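SPCC1919.03c protein (Schizosaccharomyces pombe, PDB 2QRD) probably serves as the beta subunit of AMP-activated protein kinase, holding the heterotrimer together and tuning where the kinase acts during glucose limitation. Local coordinates at residues L60-A65 with L76-R81. Sequence-based numbering, arbitrary orientation.
Sequences LLNHLA and LSATTR
The carbonyl oxygen of Thr79 receives the amide N of Asn62 at 2.7 Å, nearly along the C=O axis, and Leu61 CA adds a weaker C-H...O approach. Leucine suits its place because its branches divide: CD1 packs on Thr79 CG2 (3.7 Å), CD2 lies by Arg81 NH2. Asn62 suits a tight bend, its backbone in the left-handed helical region (phi 48°, psi 37°). Its CG is anti to the carbonyl carbon (chi1 -67°). The carboxamide lies against Thr80 CB, OD1 2.9 Å from Thr80 OG1, which is hydrogen-bonded to Lys118 O of the kinase subunit. ND2 rests near the small Ala78 CB and bonds weakly to Ser120 OG of the kinase subunit. An alanine here would probably leave that Ser120 without its weak bond and open a gap beside Thr80 and Ala78. Within the bend a water donates to Leu60 O and His63 O and accepts from Thr79 N. Antiparallel pairing follows, through Ala65 N to Ser77 O (2.9 Å) and Ser77 N to Ala65 O (3.1 Å). The small Ala65 CB leaves room for Ser77 OG. Ala65 also pairs with a kinase-subunit strand, so this interaction domain shares a sheet with the kinase, consistent with heterotrimer formation; where the loop departs from strand pairing, the Asn62 amide and water take up Thr79 O and N.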
ATOM      1  N   LEU B  60       3.871   5.213 -21.701  1.00 55.58           N
ATOM      2  CA  LEU B  60       4.800   5.052 -20.574  1.00 54.77           C
ATOM      3  C   LEU B  60       4.372   3.968 -19.584  1.00 54.64           C
ATOM      4  O   LEU B  60       4.886   3.883 -18.453  1.00 55.32           O
ATOM      5  CB  LEU B  60       5.008   6.380 -19.842  1.00 54.57           C
ATOM      6  CG  LEU B  60       5.479   7.598 -20.652  1.00 54.47           C
ATOM      7  CD1 LEU B  60       5.404   8.883 -19.815  1.00 50.29           C
ATOM      8  CD2 LEU B  60       6.878   7.365 -21.220  1.00 53.40           C
ATOM      9  N   LEU B  61       3.424   3.151 -20.012  1.00 53.87           N
ATOM     10  CA  LEU B  61       3.031   1.946 -19.310  1.00 53.12           C
ATOM     11  C   LEU B  61       4.185   0.921 -19.179  1.00 53.09           C
ATOM     12  O   LEU B  61       4.903   0.629 -20.141  1.00 52.92           O
ATOM     13  CB  LEU B  61       1.808   1.332 -20.003  1.00 52.89           C
ATOM     14  CG  LEU B  61       0.417   1.652 -19.421  1.00 52.20           C
ATOM     15  CD1 LEU B  61       0.348   2.970 -18.668  1.00 50.85           C
ATOM     16  CD2 LEU B  61      -0.638   1.606 -20.502  1.00 51.60           C
ATOM     17  N   ASN B  62       4.348   0.401 -17.968  1.00 52.50           N
ATOM     18  CA  ASN B  62       5.410  -0.540 -17.612  1.00 52.62           C
ATOM     19  C   ASN B  62       6.826  -0.151 -18.047  1.00 51.38           C
ATOM     20  O   ASN B  62       7.629  -0.980 -18.432  1.00 51.90           O
ATOM     21  CB  ASN B  62       5.012  -1.996 -17.927  1.00 53.29           C
ATOM     22  CG  ASN B  62       3.846  -2.511 -17.019  1.00 55.47           C
ATOM     23  OD1 ASN B  62       2.855  -3.043 -17.520  1.00 58.73           O
ATOM     24  ND2 ASN B  62       3.961  -2.314 -15.700  1.00 56.61           N
ATOM     25  N   HIS B  63       7.103   1.147 -17.964  1.00 50.49           N
ATOM     26  CA  HIS B  63       8.456   1.681 -17.917  1.00 48.57           C
ATOM     27  C   HIS B  63       8.854   1.841 -16.461  1.00 48.34           C
ATOM     28  O   HIS B  63       8.104   2.375 -15.647  1.00 47.93           O
ATOM     29  CB  HIS B  63       8.530   3.047 -18.618  1.00 48.54           C
ATOM     30  CG  HIS B  63       8.484   2.962 -20.111  1.00 45.96           C
ATOM     31  ND1 HIS B  63       9.610   3.080 -20.896  1.00 45.20           N
ATOM     32  CD2 HIS B  63       7.458   2.746 -20.960  1.00 42.94           C
ATOM     33  CE1 HIS B  63       9.281   2.940 -22.167  1.00 43.14           C
ATOM     34  NE2 HIS B  63       7.981   2.728 -22.232  1.00 43.74           N
ATOM     35  N   LEU B  64      10.048   1.372 -16.130  1.00 48.31           N
ATOM     36  CA  LEU B  64      10.557   1.513 -14.793  1.00 47.47           C
ATOM     37  C   LEU B  64      10.795   3.006 -14.427  1.00 48.08           C
ATOM     38  O   LEU B  64      11.454   3.737 -15.185  1.00 48.79           O
ATOM     39  CB  LEU B  64      11.854   0.695 -14.642  1.00 47.05           C
ATOM     40  CG  LEU B  64      12.750   1.032 -13.433  1.00 45.77           C
ATOM     41  CD1 LEU B  64      12.080   0.587 -12.131  1.00 45.91           C
ATOM     42  CD2 LEU B  64      14.127   0.428 -13.563  1.00 46.89           C
ATOM     43  N   ALA B  65      10.273   3.438 -13.279  1.00 47.21           N
ATOM     44  CA  ALA B  65      10.718   4.685 -12.656  1.00 47.65           C
ATOM     45  C   ALA B  65      11.461   4.412 -11.310  1.00 47.73           C
ATOM     46  O   ALA B  65      11.377   3.321 -10.758  1.00 48.99           O
ATOM     47  CB  ALA B  65       9.545   5.681 -12.483  1.00 46.67           C
ATOM     48  N   LEU B  76      11.157   1.722  -6.531  1.00 50.83           N
ATOM     49  CA  LEU B  76      10.935   1.353  -7.925  1.00 51.73           C
ATOM     50  C   LEU B  76       9.439   1.395  -8.208  1.00 52.60           C
ATOM     51  O   LEU B  76       8.644   1.072  -7.326  1.00 53.17           O
ATOM     52  CB  LEU B  76      11.506  -0.058  -8.222  1.00 51.97           C
ATOM     53  CG  LEU B  76      12.987  -0.295  -7.848  1.00 51.86           C
ATOM     54  CD1 LEU B  76      13.380  -1.677  -8.156  1.00 51.23           C
ATOM     55  CD2 LEU B  76      13.981   0.689  -8.543  1.00 48.97           C
ATOM     56  N   SER B  77       9.049   1.833  -9.410  1.00 52.77           N
ATOM     57  CA  SER B  77       7.637   1.859  -9.772  1.00 53.07           C
ATOM     58  C   SER B  77       7.389   1.595 -11.232  1.00 53.11           C
ATOM     59  O   SER B  77       8.265   1.770 -12.068  1.00 53.09           O
ATOM     60  CB  SER B  77       6.958   3.173  -9.383  1.00 54.18           C
ATOM     61  OG  SER B  77       7.627   4.316  -9.901  1.00 56.86           O
ATOM     62  N   ALA B  78       6.178   1.151 -11.532  1.00 53.18           N
ATOM     63  CA  ALA B  78       5.737   1.092 -12.910  1.00 53.24           C
ATOM     64  C   ALA B  78       4.219   1.259 -12.928  1.00 52.70           C
ATOM     65  O   ALA B  78       3.569   1.010 -11.928  1.00 52.33           O
ATOM     66  CB  ALA B  78       6.200  -0.206 -13.585  1.00 52.44           C
ATOM     67  N   THR B  79       3.685   1.743 -14.046  1.00 53.34           N
ATOM     68  CA  THR B  79       2.251   1.978 -14.201  1.00 53.58           C
ATOM     69  C   THR B  79       1.731   0.932 -15.117  1.00 53.26           C
ATOM     70  O   THR B  79       2.339   0.630 -16.123  1.00 54.84           O
ATOM     71  CB  THR B  79       1.932   3.391 -14.767  1.00 53.53           C
ATOM     72  OG1 THR B  79       2.328   4.377 -13.809  1.00 54.68           O
ATOM     73  CG2 THR B  79       0.427   3.577 -15.017  1.00 52.26           C
ATOM     74  N   THR B  80       0.612   0.343 -14.765  1.00 53.24           N
ATOM     75  CA  THR B  80       0.001  -0.643 -15.642  1.00 52.43           C
ATOM     76  C   THR B  80      -1.517  -0.455 -15.640  1.00 51.97           C
ATOM     77  O   THR B  80      -2.058   0.158 -14.716  1.00 52.56           O
ATOM     78  CB  THR B  80       0.458  -2.099 -15.277  1.00 52.45           C
ATOM     79  OG1 THR B  80       0.190  -2.943 -16.384  1.00 53.62           O
ATOM     80  CG2 THR B  80      -0.255  -2.684 -14.035  1.00 51.40           C
ATOM     81  N   ARG B  81      -2.172  -0.946 -16.682  1.00 51.11           N
ATOM     82  CA  ARG B  81      -3.629  -0.936 -16.808  1.00 51.42           C
ATOM     83  C   ARG B  81      -4.198  -2.179 -16.128  1.00 50.45           C
ATOM     84  O   ARG B  81      -3.726  -3.294 -16.364  1.00 50.23           O
ATOM     85  CB  ARG B  81      -4.040  -0.943 -18.302  1.00 50.81           C
ATOM     86  CG  ARG B  81      -5.425  -0.340 -18.615  1.00 52.83           C
ATOM     87  CD  ARG B  81      -5.799  -0.321 -20.122  1.00 53.04           C
ATOM     88  NE  ARG B  81      -4.677  -0.034 -21.032  1.00 59.92           N
ATOM     89  CZ  ARG B  81      -4.472   1.113 -21.703  1.00 60.83           C
ATOM     90  NH1 ARG B  81      -5.305   2.135 -21.589  1.00 62.11           N
ATOM     91  NH2 ARG B  81      -3.428   1.239 -22.519  1.00 61.82           N
TER
HETATM   92  O   HOH W   1       5.512   2.857 -16.049  1.00 32.29           O